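Local coordinates for protein CHIR AB1 (Gallus gallus, PDB 2VSD) that serves as an avian Fc receptor of the immunoglobulin family, its extracellular binding domain probably recognising the Fc region of antibodies, at residues F60-L65 with V90-T95; P6-H11 with Y71-Q76; L43-E48 with A56-A61. All coordinates share one frame; numbering follows the deposited sequence.

Contact 1: F60-L65 with V90-T95; sequences FAVTNL and VELVLT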
loop_
_atom_site.group_PDB
_atom_site.type_symbol
_atom_site.label_atom_id
_atom_site.label_comp_id
_atom_site.label_asym_id
_atom_site.label_seq_id
_atom_site.Cartn_x
_atom_site.Cartn_y
_atom_site.Cartn_z
ATOM N N PHE A 60 -17.403 -3.219 -2.417
ATOM C CA PHE A 60 -17.663 -1.776 -2.501
ATOM C C PHE A 60 -18.679 -1.442 -3.576
ATOM O O PHE A 60 -18.926 -2.237 -4.522
ATOM C CB PHE A 60 -16.370 -0.978 -2.702
ATOM C CG PHE A 60 -15.543 -1.413 -3.887
ATOM C CD1 PHE A 60 -15.679 -0.778 -5.125
ATOM C CD2 PHE A 60 -14.593 -2.429 -3.758
ATOM C CE1 PHE A 60 -14.911 -1.167 -6.218
ATOM C CE2 PHE A 60 -13.833 -2.824 -4.840
ATOM C CZ PHE A 60 -13.965 -2.188 -6.063
ATOM N N ALA A 61 -19.292 -0.271 -3.426
ATOM C CA ALA A 61 -20.229 0.188 -4.439
ATOM C C ALA A 61 -19.456 0.822 -5.586
ATOM O O ALA A 61 -18.447 1.506 -5.364
ATOM C CB ALA A 61 -21.193 1.190 -3.825
ATOM N N VAL A 62 -19.918 0.588 -6.810
ATOM C CA VAL A 62 -19.386 1.283 -7.980
ATOM C C VAL A 62 -20.039 2.667 -7.984
ATOM O O VAL A 62 -21.280 2.775 -8.109
ATOM C CB VAL A 62 -19.698 0.502 -9.265
ATOM C CG1 VAL A 62 -19.143 1.230 -10.495
ATOM C CG2 VAL A 62 -19.121 -0.960 -9.163
ATOM N N THR A 63 -19.249 3.716 -7.776
ATOM C CA THR A 63 -19.824 5.054 -7.655
ATOM C C THR A 63 -19.342 5.984 -8.755
ATOM O O THR A 63 -19.816 7.118 -8.859
ATOM C CB THR A 63 -19.486 5.681 -6.305
ATOM O OG1 THR A 63 -18.061 5.909 -6.223
ATOM C CG2 THR A 63 -19.930 4.756 -5.168
ATOM N N ASN A 64 -18.390 5.552 -9.569
ATOM C CA ASN A 64 -18.018 6.459 -10.670
ATOM C C ASN A 64 -17.257 5.712 -11.741
ATOM O O ASN A 64 -16.871 4.566 -11.537
ATOM C CB ASN A 64 -17.229 7.655 -10.143
ATOM C CG ASN A 64 -15.876 7.244 -9.582
ATOM O OD1 ASN A 64 -15.748 6.843 -8.426
ATOM N ND2 ASN A 64 -14.883 7.295 -10.416
ATOM N N LEU A 65 -17.061 6.360 -12.884
ATOM C CA LEU A 65 -16.457 5.711 -14.036
ATOM C C LEU A 65 -15.012 5.288 -13.768
ATOM O O LEU A 65 -14.531 4.351 -14.438
ATOM C CB LEU A 65 -16.464 6.670 -15.231
ATOM C CG LEU A 65 -17.862 7.047 -15.741
ATOM C CD1 LEU A 65 -17.698 8.086 -16.885
ATOM C CD2 LEU A 65 -18.684 5.873 -16.169
ATOM N N VAL A 90 -7.813 -8.910 -12.887
ATOM C CA VAL A 90 -9.236 -9.095 -13.244
ATOM C C VAL A 90 -9.733 -7.705 -13.600
ATOM O O VAL A 90 -9.452 -6.739 -12.872
ATOM C CB VAL A 90 -10.064 -9.706 -12.100
ATOM C CG1 VAL A 90 -11.526 -9.976 -12.530
ATOM C CG2 VAL A 90 -9.451 -11.049 -11.659
ATOM N N GLU A 91 -10.445 -7.597 -14.715
ATOM C CA GLU A 91 -10.870 -6.301 -15.219
ATOM C C GLU A 91 -12.338 -6.028 -14.841
ATOM O O GLU A 91 -13.219 -6.879 -15.100
ATOM C CB GLU A 91 -10.677 -6.284 -16.724
ATOM C CG GLU A 91 -10.732 -4.878 -17.325
ATOM C CD GLU A 91 -9.442 -4.087 -17.170
ATOM O OE1 GLU A 91 -8.396 -4.657 -16.782
ATOM O OE2 GLU A 91 -9.468 -2.882 -17.505
ATOM N N LEU A 92 -12.576 -4.874 -14.193
ATOM C CA LEU A 92 -13.960 -4.338 -14.022
ATOM C C LEU A 92 -14.331 -3.456 -15.217
ATOM O O LEU A 92 -13.684 -2.429 -15.504
ATOM C CB LEU A 92 -14.078 -3.556 -12.703
ATOM C CG LEU A 92 -15.471 -2.963 -12.451
ATOM C CD1 LEU A 92 -16.538 -4.117 -12.395
ATOM C CD2 LEU A 92 -15.410 -2.201 -11.156
ATOM N N VAL A 93 -15.368 -3.883 -15.939
ATOM C CA VAL A 93 -15.798 -3.223 -17.153
ATOM C C VAL A 93 -17.167 -2.699 -16.836
ATOM O O VAL A 93 -18.013 -3.451 -16.402
ATOM C CB VAL A 93 -15.933 -4.233 -18.329
ATOM C CG1 VAL A 93 -16.433 -3.481 -19.592
ATOM C CG2 VAL A 93 -14.600 -4.938 -18.580
ATOM N N LEU A 94 -17.391 -1.411 -17.051
ATOM C CA LEU A 94 -18.673 -0.858 -16.660
ATOM C C LEU A 94 -19.612 -0.788 -17.834
ATOM O O LEU A 94 -19.243 -0.319 -18.919
ATOM C CB LEU A 94 -18.508 0.502 -15.968
ATOM C CG LEU A 94 -17.801 0.366 -14.618
ATOM C CD1 LEU A 94 -17.597 1.689 -13.862
ATOM C CD2 LEU A 94 -18.524 -0.645 -13.710
ATOM N N THR A 95 -20.784 -1.371 -17.594
ATOM C CA THR A 95 -22.013 -1.122 -18.322
ATOM C C THR A 95 -22.199 -1.975 -19.567
ATOM O O THR A 95 -22.849 -3.024 -19.468
ATOM C CB THR A 95 -22.222 0.381 -18.533
ATOM O OG1 THR A 95 -23.216 0.817 -17.599
ATOM C CG2 THR A 95 -22.632 0.681 -19.936
#
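Leu-94 spreads both of its methyl groups over one branch of Val-62. Its CD1 lies 3.7 Å from Val-62 CG1, and its CD2 is at 3.8 Å from the same atom. The two side chains lie alongside each other, running opposite ways. CG1 of Val-62 stands anti to the backbone N (chi1 180°), which sets it on the Leu-94 side. The other branch serves a second leucine: Val-62 CG2 lies 4.4 Å from Leu-92 CD2, a looser touch. Leu-94 CD1 also comes 3.8 Å from the backbone carbonyl O of Asn-64. The patch is small, about 191 Å² in all, and apolar in its side chains.

The backbone of Val-62 is tied to Gly-19 and Asp-20, and its side chain also rests on Leu-18 and Val-22. Leu-94 packs in addition on Val-16, and Leu-92 on Tyr-71. Leu-65, at the outer edge, touches two sugars of the attached glycan.

Here the chain leaving strand 55-61 meets the end of strand 81-92 and the residues after it. This is apolar packing where the ends of the two sheets meet, at one end of an immunoglobulin beta sandwich.

Contact 2: P6-H11 with Y71-Q76; sequences PSLSLH and YQCRYQ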
loop_
_atom_site.group_PDB
_atom_site.type_symbol
_atom_site.label_atom_id
_atom_site.label_comp_id
_atom_site.label_asym_id
_atom_site.label_seq_id
_atom_site.Cartn_x
_atom_site.Cartn_y
_atom_site.Cartn_z
ATOM N N PRO A 6 -1.214 -14.906 -4.969
ATOM C CA PRO A 6 -2.645 -14.996 -4.686
ATOM C C PRO A 6 -3.459 -15.000 -5.987
ATOM O O PRO A 6 -2.930 -14.694 -7.042
ATOM C CB PRO A 6 -2.917 -13.728 -3.862
ATOM C CG PRO A 6 -1.911 -12.718 -4.395
ATOM C CD PRO A 6 -0.679 -13.538 -4.745
ATOM N N SER A 7 -4.734 -15.341 -5.900
ATOM C CA SER A 7 -5.617 -15.204 -7.066
ATOM C C SER A 7 -6.866 -14.402 -6.704
ATOM O O SER A 7 -7.329 -14.410 -5.567
ATOM C CB SER A 7 -5.988 -16.587 -7.612
ATOM O OG SER A 7 -6.771 -17.250 -6.654
ATOM N N LEU A 8 -7.418 -13.718 -7.693
ATOM C CA LEU A 8 -8.443 -12.708 -7.437
ATOM C C LEU A 8 -9.658 -13.086 -8.274
ATOM O O LEU A 8 -9.528 -13.486 -9.454
ATOM C CB LEU A 8 -7.887 -11.326 -7.810
ATOM C CG LEU A 8 -8.727 -10.056 -7.592
ATOM C CD1 LEU A 8 -9.078 -9.830 -6.128
ATOM C CD2 LEU A 8 -7.983 -8.840 -8.229
ATOM N N SER A 9 -10.829 -13.017 -7.653
ATOM C CA SER A 9 -12.057 -13.167 -8.410
ATOM C C SER A 9 -12.925 -11.922 -8.253
ATOM O O SER A 9 -12.821 -11.191 -7.262
ATOM C CB SER A 9 -12.807 -14.434 -7.985
ATOM O OG SER A 9 -13.213 -14.349 -6.643
ATOM N N LEU A 10 -13.766 -11.694 -9.247
ATOM C CA LEU A 10 -14.693 -10.565 -9.243
ATOM C C LEU A 10 -16.135 -11.037 -9.422
ATOM O O LEU A 10 -16.427 -11.766 -10.381
ATOM C CB LEU A 10 -14.295 -9.609 -10.359
ATOM C CG LEU A 10 -15.342 -8.578 -10.810
ATOM C CD1 LEU A 10 -15.539 -7.506 -9.740
ATOM C CD2 LEU A 10 -14.941 -7.953 -12.145
ATOM N N HIS A 11 -17.032 -10.600 -8.532
ATOM C CA HIS A 11 -18.462 -10.967 -8.651
ATOM C C HIS A 11 -19.299 -9.756 -8.287
ATOM O O HIS A 11 -19.071 -9.157 -7.246
ATOM C CB HIS A 11 -18.838 -12.126 -7.713
ATOM C CG HIS A 11 -18.084 -13.398 -7.988
ATOM N ND1 HIS A 11 -16.917 -13.728 -7.329
ATOM C CD2 HIS A 11 -18.292 -14.383 -8.894
ATOM C CE1 HIS A 11 -16.456 -14.876 -7.795
ATOM N NE2 HIS A 11 -17.270 -15.294 -8.749
ATOM N N TYR A 71 -7.842 -4.700 -11.746
ATOM C CA TYR A 71 -7.674 -5.044 -10.330
ATOM C C TYR A 71 -6.700 -6.195 -10.101
ATOM O O TYR A 71 -6.710 -7.189 -10.827
ATOM C CB TYR A 71 -9.009 -5.363 -9.672
ATOM C CG TYR A 71 -9.860 -4.122 -9.455
ATOM C CD1 TYR A 71 -10.709 -3.648 -10.475
ATOM C CD2 TYR A 71 -9.796 -3.416 -8.253
ATOM C CE1 TYR A 71 -11.503 -2.514 -10.287
ATOM C CE2 TYR A 71 -10.582 -2.243 -8.064
ATOM C CZ TYR A 71 -11.421 -1.823 -9.086
ATOM O OH TYR A 71 -12.181 -0.681 -8.917
ATOM N N GLN A 72 -5.877 -6.050 -9.070
ATOM C CA GLN A 72 -4.951 -7.105 -8.652
ATOM C C GLN A 72 -4.883 -7.142 -7.156
ATOM O O GLN A 72 -5.196 -6.135 -6.499
ATOM C CB GLN A 72 -3.556 -6.832 -9.200
ATOM C CG GLN A 72 -3.430 -7.035 -10.682
ATOM C CD GLN A 72 -2.132 -6.484 -11.202
ATOM O OE1 GLN A 72 -1.917 -5.273 -11.196
ATOM N NE2 GLN A 72 -1.233 -7.370 -11.621
ATOM N N CYS A 73 -4.433 -8.265 -6.593
ATOM C CA CYS A 73 -4.202 -8.298 -5.145
ATOM C C CYS A 73 -2.813 -8.852 -4.815
ATOM O O CYS A 73 -2.217 -9.563 -5.639
ATOM C CB CYS A 73 -5.347 -9.006 -4.381
ATOM S SG CYS A 73 -5.483 -10.808 -4.609
ATOM N N ARG A 74 -2.318 -8.463 -3.633
ATOM C CA ARG A 74 -0.960 -8.713 -3.159
ATOM C C ARG A 74 -1.127 -8.957 -1.668
ATOM O O ARG A 74 -1.998 -8.350 -1.032
ATOM C CB ARG A 74 -0.178 -7.412 -3.376
ATOM C CG ARG A 74 1.254 -7.387 -3.059
ATOM C CD ARG A 74 1.770 -6.104 -3.616
ATOM N NE ARG A 74 3.182 -5.886 -3.354
ATOM C CZ ARG A 74 3.681 -4.924 -2.594
ATOM N NH1 ARG A 74 2.901 -4.062 -1.942
ATOM N NH2 ARG A 74 4.995 -4.859 -2.455
ATOM N N TYR A 75 -0.308 -9.813 -1.068
ATOM C CA TYR A 75 -0.360 -9.938 0.402
ATOM C C TYR A 75 1.033 -9.974 1.006
ATOM O O TYR A 75 1.992 -10.246 0.289
ATOM C CB TYR A 75 -1.220 -11.119 0.875
ATOM C CG TYR A 75 -0.670 -12.482 0.548
ATOM C CD1 TYR A 75 -0.877 -13.057 -0.709
ATOM C CD2 TYR A 75 0.026 -13.223 1.509
ATOM C CE1 TYR A 75 -0.376 -14.328 -1.024
ATOM C CE2 TYR A 75 0.535 -14.497 1.208
ATOM C CZ TYR A 75 0.334 -15.041 -0.063
ATOM O OH TYR A 75 0.817 -16.307 -0.394
ATOM N N GLN A 76 1.105 -9.628 2.297
ATOM C CA GLN A 76 2.363 -9.402 3.004
ATOM C C GLN A 76 2.293 -9.888 4.439
ATOM O O GLN A 76 1.263 -9.778 5.120
ATOM C CB GLN A 76 2.736 -7.901 3.028
ATOM C CG GLN A 76 2.848 -7.221 1.682
ATOM C CD GLN A 76 3.401 -5.802 1.797
ATOM O OE1 GLN A 76 2.996 -5.030 2.678
ATOM N NE2 GLN A 76 4.330 -5.462 0.915
#
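The disulfide core of the immunoglobulin sandwich is where Pro-6 and Leu-8 close over Cys-73. Strand 7-11 belongs to one sheet and residues 71-76, within strand 69-78, to the other. The axes of these two segments come within 6.7 Å, with the strand directions 141° apart.

The sulfur of Cys-73, which is bonded to Cys-26, is packed by both residues. Its SG lies 4.0 Å from Pro-6 CB and 4.0 Å from Leu-8 CD1. Leu-8 CG is anti to the backbone N (chi1 -178°), which carries the branch point out toward the other strand. From there CD2 presses on main chain, with Tyr-71 O at 3.3 Å. Tyr-71 CB is the nearest atom of that side chain, at 3.9 Å from Leu-8 CD2. The rest of Tyr-71 leads away, and its OH is hydrogen-bonded to Asp-67 O.

Pro-6 meets Tyr-75 at the ring edge, the two groups crossing at a slant. Its CB is 3.8 Å from Tyr-75 CD1, its CD is 3.8 Å from Tyr-75 CE1, and its CG lies in the plane of the ring. That CG also approaches Cys-73 O, at 3.4 Å. The far end of Tyr-75 is held by a hydrogen bond between its OH and Pro-4 O. An alanine in place of Pro-6 would lack CG and CD, and would probably leave a gap beside the Tyr-75 edge and over the Cys-73 carbonyl.

The cysteine bonded across the two sheets under a lid of apolar side chains, with a tyrosine two residues before it forming the tyrosine corner, is the hallmark core of the immunoglobulin fold.

Contact 3: L43-E48 with A56-A61; sequences LRFDKE and AEFSFA. Unlike the reference sequence in segment 43-48: Asp-46 (reference Asn).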
loop_
_atom_site.group_PDB
_atom_site.type_symbol
_atom_site.label_atom_id
_atom_site.label_comp_id
_atom_site.label_asym_id
_atom_site.label_seq_id
_atom_site.Cartn_x
_atom_site.Cartn_y
_atom_site.Cartn_z
ATOM N N LEU A 43 -2.201 1.210 -5.245
ATOM C CA LEU A 43 -2.960 0.641 -4.117
ATOM C C LEU A 43 -4.285 1.368 -3.920
ATOM O O LEU A 43 -4.300 2.636 -3.838
ATOM C CB LEU A 43 -2.117 0.747 -2.817
ATOM C CG LEU A 43 -2.834 0.322 -1.537
ATOM C CD1 LEU A 43 -2.842 -1.183 -1.562
ATOM C CD2 LEU A 43 -2.144 0.832 -0.223
ATOM N N ARG A 44 -5.383 0.582 -3.845
ATOM C CA ARG A 44 -6.687 1.153 -3.542
ATOM C C ARG A 44 -7.114 0.946 -2.082
ATOM O O ARG A 44 -7.385 1.926 -1.372
ATOM C CB ARG A 44 -7.777 0.661 -4.524
ATOM C CG ARG A 44 -9.051 1.489 -4.354
ATOM C CD ARG A 44 -10.133 1.154 -5.312
ATOM N NE ARG A 44 -11.299 1.989 -5.001
ATOM C CZ ARG A 44 -12.445 2.011 -5.674
ATOM N NH1 ARG A 44 -12.607 1.271 -6.773
ATOM N NH2 ARG A 44 -13.426 2.813 -5.255
ATOM N N PHE A 45 -7.162 -0.314 -1.642
ATOM C CA PHE A 45 -7.590 -0.681 -0.285
ATOM C C PHE A 45 -6.607 -1.671 0.283
ATOM O O PHE A 45 -5.908 -2.391 -0.453
ATOM C CB PHE A 45 -8.937 -1.414 -0.309
ATOM C CG PHE A 45 -10.066 -0.614 -0.889
ATOM C CD1 PHE A 45 -10.435 0.605 -0.317
ATOM C CD2 PHE A 45 -10.791 -1.104 -1.967
ATOM C CE1 PHE A 45 -11.519 1.330 -0.812
ATOM C CE2 PHE A 45 -11.867 -0.386 -2.479
ATOM C CZ PHE A 45 -12.225 0.823 -1.907
ATOM N N ASP A 46 -6.545 -1.718 1.606
ATOM C CA ASP A 46 -5.909 -2.869 2.237
ATOM C C ASP A 46 -6.748 -3.267 3.426
ATOM O O ASP A 46 -7.590 -2.477 3.882
ATOM C CB ASP A 46 -4.432 -2.623 2.591
ATOM C CG ASP A 46 -4.232 -1.597 3.714
ATOM O OD1 ASP A 46 -5.202 -1.133 4.321
ATOM O OD2 ASP A 46 -3.071 -1.243 3.943
ATOM N N LYS A 47 -6.565 -4.498 3.890
ATOM C CA LYS A 47 -7.231 -4.971 5.105
ATOM C C LYS A 47 -6.541 -6.208 5.680
ATOM O O LYS A 47 -5.765 -6.888 5.002
ATOM C CB LYS A 47 -8.698 -5.285 4.822
ATOM C CG LYS A 47 -8.900 -6.469 3.894
ATOM C CD LYS A 47 -10.371 -6.615 3.506
ATOM C CE LYS A 47 -11.211 -7.068 4.664
ATOM N NZ LYS A 47 -12.667 -7.030 4.353
ATOM N N GLU A 48 -6.850 -6.498 6.936
ATOM C CA GLU A 48 -6.314 -7.667 7.624
ATOM C C GLU A 48 -7.044 -8.912 7.161
ATOM O O GLU A 48 -8.249 -8.873 6.940
ATOM C CB GLU A 48 -6.544 -7.532 9.138
ATOM C CG GLU A 48 -6.090 -6.226 9.748
ATOM C CD GLU A 48 -7.108 -5.078 9.649
ATOM O OE1 GLU A 48 -7.939 -5.039 8.695
ATOM O OE2 GLU A 48 -7.045 -4.176 10.533
ATOM N N ALA A 56 -9.470 -12.655 1.654
ATOM C CA ALA A 56 -9.935 -11.343 2.104
ATOM C C ALA A 56 -10.865 -10.891 0.998
ATOM O O ALA A 56 -10.556 -11.104 -0.157
ATOM C CB ALA A 56 -8.771 -10.363 2.214
ATOM N N GLU A 57 -11.997 -10.290 1.352
ATOM C CA GLU A 57 -12.945 -9.801 0.357
ATOM C C GLU A 57 -13.019 -8.296 0.467
ATOM O O GLU A 57 -13.116 -7.760 1.581
ATOM C CB GLU A 57 -14.344 -10.385 0.588
ATOM C CG GLU A 57 -14.469 -11.824 0.132
ATOM C CD GLU A 57 -15.907 -12.289 0.054
ATOM O OE1 GLU A 57 -16.799 -11.622 0.621
ATOM O OE2 GLU A 57 -16.140 -13.328 -0.594
ATOM N N PHE A 58 -12.966 -7.616 -0.677
ATOM C CA PHE A 58 -13.135 -6.182 -0.712
ATOM C C PHE A 58 -14.454 -5.964 -1.418
ATOM O O PHE A 58 -14.553 -6.201 -2.625
ATOM C CB PHE A 58 -12.001 -5.529 -1.525
ATOM C CG PHE A 58 -10.629 -5.803 -0.978
ATOM C CD1 PHE A 58 -10.034 -4.907 -0.079
ATOM C CD2 PHE A 58 -9.937 -6.966 -1.325
ATOM C CE1 PHE A 58 -8.773 -5.160 0.437
ATOM C CE2 PHE A 58 -8.679 -7.235 -0.803
ATOM C CZ PHE A 58 -8.091 -6.331 0.076
ATOM N N SER A 59 -15.465 -5.510 -0.695
ATOM C CA SER A 59 -16.765 -5.268 -1.312
ATOM C C SER A 59 -17.009 -3.778 -1.274
ATOM O O SER A 59 -16.816 -3.147 -0.214
ATOM C CB SER A 59 -17.890 -5.985 -0.565
ATOM O OG SER A 59 -17.750 -7.383 -0.664
ATOM N N PHE A 60 -17.403 -3.219 -2.417
ATOM C CA PHE A 60 -17.663 -1.776 -2.501
ATOM C C PHE A 60 -18.679 -1.442 -3.576
ATOM O O PHE A 60 -18.926 -2.237 -4.522
ATOM C CB PHE A 60 -16.370 -0.978 -2.702
ATOM C CG PHE A 60 -15.543 -1.413 -3.887
ATOM C CD1 PHE A 60 -15.679 -0.778 -5.125
ATOM C CD2 PHE A 60 -14.593 -2.429 -3.758
ATOM C CE1 PHE A 60 -14.911 -1.167 -6.218
ATOM C CE2 PHE A 60 -13.833 -2.824 -4.840
ATOM C CZ PHE A 60 -13.965 -2.188 -6.063
ATOM N N ALA A 61 -19.292 -0.271 -3.426
ATOM C CA ALA A 61 -20.229 0.188 -4.439
ATOM C C ALA A 61 -19.456 0.822 -5.586
ATOM O O ALA A 61 -18.447 1.506 -5.364
ATOM C CB ALA A 61 -21.193 1.190 -3.825
HETATM O O HOH W 1 -16.466 3.532 -5.897
HETATM O O HOH W 2 -12.336 -10.243 4.251
#
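Lys-47 lies over Phe-58 and reaches the carbonyl of the residue before it. Its CD sits over one face of the ring, offset toward the rim, 4.1 Å from the ring centroid in a CH-pi contact. The chain then bends at chi3 (-70°), swinging CE round. NZ gives a hydrogen bond of 2.9 Å to Glu-57 O, nearly along the C=O axis. A water that the Glu-57 backbone N bonds to also receives a weak bond from Lys-47 NZ.

Phe-45 packs on two phenylalanines with different atoms. Its CB lies 3.7 Å from Phe-58 CD1. Its CE2 comes over one face of Phe-60, 3.6 Å from Phe-60 CD2. The two rings are oblique, with planes at 54°. Arg-44 CG covers the centre of one Phe-45 face.

Phe-60 CG stands between its backbone N and carbonyl carbon (chi1 55°), and the ring beyond meets Arg-44 as well as Phe-45. The arginine is extended from CG to NE. Its CZ stands 4.5 Å from the Phe-60 centroid, an off-centre cation-pi contact, and Arg-44 NH1 is 3.4 Å from Phe-60 CE1. NH1 also forms a salt bridge with Asp-67. A water in the guanidinium plane links Arg-44 NH2 to Ala-61 O.

Arg-44 and Phe-45 form a classic beta bulge opposite Leu-37, and both point toward residues 56-61. Asp-46, an asparagine in the reference sequence, points away and makes a salt bridge with Arg-74 of the second subunit. The axes of the two segments come no nearer than 8.1 Å. Edge strands of two facing sheets, closed by aromatic rings with long basic chains laid over them, form this flank of the immunoglobulin beta sandwich.

All three contacts join the two facing sheets of one immunoglobulin domain. Contacts 2 and 3 are closest, with centres about 10 Å apart; contact 1 lies about 14 Å from contact 3 and 16 Å from contact 2. Contacts 1 and 3 overlap at Phe-60 and Ala-61, at the end of strand 55-61. Contacts 1 and 2 meet where strands 81-92 and 69-78 run side by side. Along the chain, both segments of contact 3 fall between those of contact 2, while the segments of contacts 1 and 2 alternate. Early and late parts of the domain are thus bound into one core. Contacts 2 and 3 also reach the second subunit; contact 1 does not.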